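Local atomic coordinates of N-hydroxyarylamine O-acetyltransferase (Bacillus cereus, PDB entry 4DMO), a protein that probably transfers acetyl groups from acetyl-CoA to arylamines and N-hydroxyarylamines, using an unusual Cys-His-Glu catalytic triad. Residues 70-80 with 195-205. Residues are numbered along the deposited sequence; the frame is centred on the assembly and turned at random.
Sequences LCYELNPTMYY and EEKANTAQKII
Tyr72 enters helix 195-205 as a knob, its ring lodged among Ala198, Ala201, Gln202 and Ile205 where the two nearly antiparallel helices pack (158° between their directions). A chi1 of 52°, with CG between the backbone N and carbonyl carbon, turns the ring broadside to Gln202. The resulting CH-pi contact is almost vertical: Gln202 CA lies 3.8 Å from the Tyr72 ring centroid, while Leu70 CB covers the opposite face near its rim. Apolar contacts extend this packing toward the start of helix 71-80, where Tyr72 CE1 reaches Ile205 CB at 3.6 Å and Leu70 CD1 meets Ile205 CG2.

The polar contacts run largely through water. One water lies 2.5 Å from Tyr72 OH and 2.9 Å from Gln202 OE1, and a second lies between that oxygen and Glu73 OE1; both have more acceptors in reach than protons, so not every link need hold at once. Gln202 NE2 turns instead to the backbone oxygen of Lys51. Glu73 is held from several sides: OE1 also meets Lys61 in a salt bridge and Asn44 in a hydrogen bond, whereas OE2 accepts the N-cap Leu70 N through its anti lone pair at 3.0 Å. Farther along, Tyr80 OH is modelled 2.7 Å from Glu195 OE1 as a hydrogen bond, although crowding makes the hydroxyl position doubtful.

Cys71, within the RGGLCYE sequence characteristic of arylamine N-acetyltransferases, touches His110, and Asn75 bonds Glu125, consistent with the Cys-His-Glu triad being gathered beside this interface. The Glu73 carboxylate, its charge probably offset by Lys61, and packing on both Tyr72 faces would thus be expected to limit movement of the helix start at Cys71.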
loop_
_atom_site.group_PDB
_atom_site.type_symbol
_atom_site.label_atom_id
_atom_site.label_comp_id
_atom_site.label_asym_id
_atom_site.label_seq_id
_atom_site.Cartn_x
_atom_site.Cartn_y
_atom_site.Cartn_z
ATOM N N LEU A 70 -3.616 -4.461 -3.560
ATOM C CA LEU A 70 -4.080 -3.975 -2.266
ATOM C C LEU A 70 -2.986 -4.164 -1.211
ATOM O O LEU A 70 -1.889 -4.626 -1.522
ATOM C CB LEU A 70 -5.378 -4.713 -1.858
ATOM C CG LEU A 70 -6.550 -4.489 -2.847
ATOM C CD1 LEU A 70 -7.823 -5.191 -2.439
ATOM C CD2 LEU A 70 -6.847 -3.006 -3.064
ATOM N N CYS A 71 -3.290 -3.791 0.034
ATOM C CA CYS A 71 -2.295 -3.714 1.081
ATOM C C CYS A 71 -1.560 -5.039 1.270
ATOM O O CYS A 71 -0.372 -5.039 1.511
ATOM C CB CYS A 71 -2.936 -3.260 2.408
ATOM S SG CYS A 71 -4.053 -4.429 3.128
ATOM N N TYR A 72 -2.281 -6.157 1.162
ATOM C CA TYR A 72 -1.716 -7.471 1.392
ATOM C C TYR A 72 -0.922 -7.968 0.202
ATOM O O TYR A 72 -0.369 -9.074 0.257
ATOM C CB TYR A 72 -2.827 -8.500 1.746
ATOM C CG TYR A 72 -3.984 -8.524 0.754
ATOM C CD1 TYR A 72 -5.200 -7.903 1.050
ATOM C CD2 TYR A 72 -3.843 -9.110 -0.492
ATOM C CE1 TYR A 72 -6.262 -7.899 0.127
ATOM C CE2 TYR A 72 -4.890 -9.107 -1.412
ATOM C CZ TYR A 72 -6.091 -8.518 -1.099
ATOM O OH TYR A 72 -7.099 -8.511 -2.013
ATOM N N GLU A 73 -0.912 -7.182 -0.880
ATOM C CA GLU A 73 -0.022 -7.432 -2.006
ATOM C C GLU A 73 1.133 -6.411 -2.041
ATOM O O GLU A 73 2.282 -6.781 -2.257
ATOM C CB GLU A 73 -0.803 -7.421 -3.334
ATOM C CG GLU A 73 -1.890 -8.480 -3.437
ATOM C CD GLU A 73 -2.852 -8.255 -4.620
ATOM O OE1 GLU A 73 -2.951 -9.123 -5.508
ATOM O OE2 GLU A 73 -3.505 -7.199 -4.673
ATOM N N LEU A 74 0.846 -5.126 -1.841
ATOM C CA LEU A 74 1.910 -4.099 -1.977
ATOM C C LEU A 74 2.890 -4.180 -0.820
ATOM O O LEU A 74 4.092 -4.095 -1.022
ATOM C CB LEU A 74 1.349 -2.674 -2.080
ATOM C CG LEU A 74 0.377 -2.415 -3.247
ATOM C CD1 LEU A 74 -0.092 -0.956 -3.384
ATOM C CD2 LEU A 74 1.001 -2.858 -4.530
ATOM N N ASN A 75 2.402 -4.360 0.403
ATOM C CA ASN A 75 3.324 -4.391 1.523
ATOM C C ASN A 75 4.199 -5.648 1.579
ATOM O O ASN A 75 5.404 -5.551 1.859
ATOM C CB ASN A 75 2.596 -4.115 2.842
ATOM C CG ASN A 75 2.280 -2.668 3.000
ATOM O OD1 ASN A 75 3.064 -1.819 2.609
ATOM N ND2 ASN A 75 1.099 -2.365 3.520
ATOM N N PRO A 76 3.629 -6.824 1.265
ATOM C CA PRO A 76 4.532 -7.979 1.146
ATOM C C PRO A 76 5.512 -7.838 -0.017
ATOM O O PRO A 76 6.652 -8.272 0.107
ATOM C CB PRO A 76 3.582 -9.142 0.920
ATOM C CG PRO A 76 2.315 -8.704 1.640
ATOM C CD PRO A 76 2.220 -7.235 1.322
ATOM N N THR A 77 5.102 -7.210 -1.110
ATOM C CA THR A 77 6.040 -6.944 -2.198
ATOM C C THR A 77 7.258 -6.182 -1.688
ATOM O O THR A 77 8.380 -6.512 -2.031
ATOM C CB THR A 77 5.397 -6.118 -3.346
ATOM O OG1 THR A 77 4.328 -6.854 -3.913
ATOM C CG2 THR A 77 6.399 -5.810 -4.448
ATOM N N MET A 78 7.018 -5.128 -0.903
ATOM C CA MET A 78 8.090 -4.274 -0.404
ATOM C C MET A 78 8.895 -5.064 0.631
ATOM O O MET A 78 10.118 -5.109 0.607
ATOM C CB MET A 78 7.509 -2.988 0.187
ATOM C CG MET A 78 8.507 -2.124 0.967
ATOM S SD MET A 78 9.881 -1.472 -0.019
ATOM C CE MET A 78 9.072 -0.149 -0.886
ATOM N N TYR A 79 8.182 -5.738 1.505
ATOM C CA TYR A 79 8.802 -6.680 2.414
ATOM C C TYR A 79 9.860 -7.568 1.716
ATOM O O TYR A 79 11.006 -7.591 2.151
ATOM C CB TYR A 79 7.709 -7.543 3.032
ATOM C CG TYR A 79 8.212 -8.749 3.767
ATOM C CD1 TYR A 79 8.858 -8.610 4.973
ATOM C CD2 TYR A 79 8.013 -10.037 3.261
ATOM C CE1 TYR A 79 9.313 -9.702 5.660
ATOM C CE2 TYR A 79 8.456 -11.138 3.946
ATOM C CZ TYR A 79 9.109 -10.957 5.153
ATOM O OH TYR A 79 9.572 -12.023 5.858
ATOM N N TYR A 80 9.492 -8.290 0.649
ATOM C CA TYR A 80 10.453 -9.165 -0.053
ATOM C C TYR A 80 11.631 -8.399 -0.619
ATOM O O TYR A 80 12.777 -8.837 -0.484
ATOM C CB TYR A 80 9.801 -9.986 -1.181
ATOM C CG TYR A 80 8.791 -10.993 -0.673
ATOM C CD1 TYR A 80 9.158 -12.023 0.173
ATOM C CD2 TYR A 80 7.457 -10.872 -1.010
ATOM C CE1 TYR A 80 8.225 -12.902 0.637
ATOM C CE2 TYR A 80 6.532 -11.732 -0.557
ATOM C CZ TYR A 80 6.906 -12.751 0.270
ATOM O OH TYR A 80 5.952 -13.625 0.724
ATOM N N GLU A 195 3.308 -15.157 5.496
ATOM C CA GLU A 195 2.485 -15.099 4.293
ATOM C C GLU A 195 1.116 -15.697 4.506
ATOM O O GLU A 195 0.173 -15.332 3.823
ATOM C CB GLU A 195 3.155 -15.851 3.134
ATOM C CG GLU A 195 4.358 -15.137 2.561
ATOM C CD GLU A 195 5.610 -15.353 3.409
ATOM O OE1 GLU A 195 6.704 -14.804 3.071
ATOM O OE2 GLU A 195 5.485 -16.053 4.443
ATOM N N GLU A 196 1.001 -16.646 5.418
ATOM C CA GLU A 196 -0.295 -17.292 5.639
ATOM C C GLU A 196 -1.289 -16.271 6.199
ATOM O O GLU A 196 -2.487 -16.324 5.897
ATOM C CB GLU A 196 -0.175 -18.509 6.570
ATOM C CG GLU A 196 -1.298 -19.540 6.377
ATOM C CD GLU A 196 -1.302 -20.653 7.426
ATOM O OE1 GLU A 196 -1.004 -20.384 8.620
ATOM O OE2 GLU A 196 -1.608 -21.807 7.045
ATOM N N LYS A 197 -0.807 -15.347 7.034
ATOM C CA LYS A 197 -1.688 -14.296 7.522
ATOM C C LYS A 197 -2.038 -13.358 6.357
ATOM O O LYS A 197 -3.165 -12.879 6.250
ATOM C CB LYS A 197 -1.054 -13.507 8.653
ATOM C CG LYS A 197 -2.059 -12.701 9.432
ATOM C CD LYS A 197 -3.184 -13.588 9.956
ATOM C CE LYS A 197 -3.897 -12.991 11.189
ATOM N NZ LYS A 197 -5.224 -13.675 11.391
ATOM N N ALA A 198 -1.082 -13.137 5.461
ATOM C CA ALA A 198 -1.332 -12.323 4.267
ATOM C C ALA A 198 -2.402 -12.960 3.386
ATOM O O ALA A 198 -3.289 -12.267 2.882
ATOM C CB ALA A 198 -0.065 -12.130 3.502
ATOM N N ASN A 199 -2.350 -14.284 3.229
ATOM C CA ASN A 199 -3.336 -14.958 2.410
ATOM C C ASN A 199 -4.680 -14.887 3.068
ATOM O O ASN A 199 -5.696 -14.745 2.402
ATOM C CB ASN A 199 -2.939 -16.407 2.116
ATOM C CG ASN A 199 -1.849 -16.486 1.065
ATOM O OD1 ASN A 199 -2.080 -16.164 -0.092
ATOM N ND2 ASN A 199 -0.649 -16.878 1.470
ATOM N N THR A 200 -4.680 -14.935 4.387
ATOM C CA THR A 200 -5.906 -14.798 5.152
ATOM C C THR A 200 -6.524 -13.410 5.042
ATOM O O THR A 200 -7.760 -13.248 5.006
ATOM C CB THR A 200 -5.626 -15.196 6.629
ATOM O OG1 THR A 200 -5.519 -16.627 6.691
ATOM C CG2 THR A 200 -6.736 -14.718 7.586
ATOM N N ALA A 201 -5.686 -12.383 4.982
ATOM C CA ALA A 201 -6.205 -11.028 4.793
ATOM C C ALA A 201 -6.860 -10.941 3.412
ATOM O O ALA A 201 -7.948 -10.369 3.237
ATOM C CB ALA A 201 -5.078 -9.996 4.945
ATOM N N GLN A 202 -6.207 -11.538 2.425
ATOM C CA GLN A 202 -6.774 -11.599 1.079
ATOM C C GLN A 202 -8.151 -12.240 1.069
ATOM O O GLN A 202 -9.096 -11.671 0.531
ATOM C CB GLN A 202 -5.844 -12.370 0.125
ATOM C CG GLN A 202 -6.325 -12.361 -1.349
ATOM C CD GLN A 202 -5.237 -12.811 -2.327
ATOM O OE1 GLN A 202 -4.803 -12.039 -3.199
ATOM N NE2 GLN A 202 -4.802 -14.062 -2.200
ATOM N N LYS A 203 -8.251 -13.412 1.680
ATOM C CA LYS A 203 -9.498 -14.136 1.711
ATOM C C LYS A 203 -10.540 -13.255 2.328
ATOM O O LYS A 203 -11.660 -13.176 1.826
ATOM C CB LYS A 203 -9.349 -15.448 2.498
ATOM C CG LYS A 203 -10.542 -16.424 2.368
ATOM C CD LYS A 203 -10.378 -17.695 3.261
ATOM C CE LYS A 203 -11.613 -18.652 3.234
ATOM N NZ LYS A 203 -11.787 -19.398 1.921
ATOM N N ILE A 204 -10.189 -12.602 3.430
ATOM C CA ILE A 204 -11.118 -11.714 4.108
ATOM C C ILE A 204 -11.580 -10.602 3.170
ATOM O O ILE A 204 -12.775 -10.368 3.009
ATOM C CB ILE A 204 -10.481 -11.113 5.377
ATOM C CG1 ILE A 204 -10.357 -12.196 6.443
ATOM C CG2 ILE A 204 -11.324 -9.967 5.901
ATOM C CD1 ILE A 204 -9.313 -11.917 7.485
ATOM N N ILE A 205 -10.638 -9.910 2.549
ATOM C CA ILE A 205 -10.981 -8.797 1.672
ATOM C C ILE A 205 -11.705 -9.299 0.390
ATOM O O ILE A 205 -12.641 -8.659 -0.106
ATOM C CB ILE A 205 -9.702 -7.952 1.309
ATOM C CG1 ILE A 205 -9.135 -7.214 2.548
ATOM C CG2 ILE A 205 -9.995 -6.977 0.195
ATOM C CD1 ILE A 205 -10.093 -6.293 3.269
HETATM O O HOH W 1 -6.444 -9.813 -4.050
HETATM O O HOH W 2 -3.025 -11.805 -5.337
#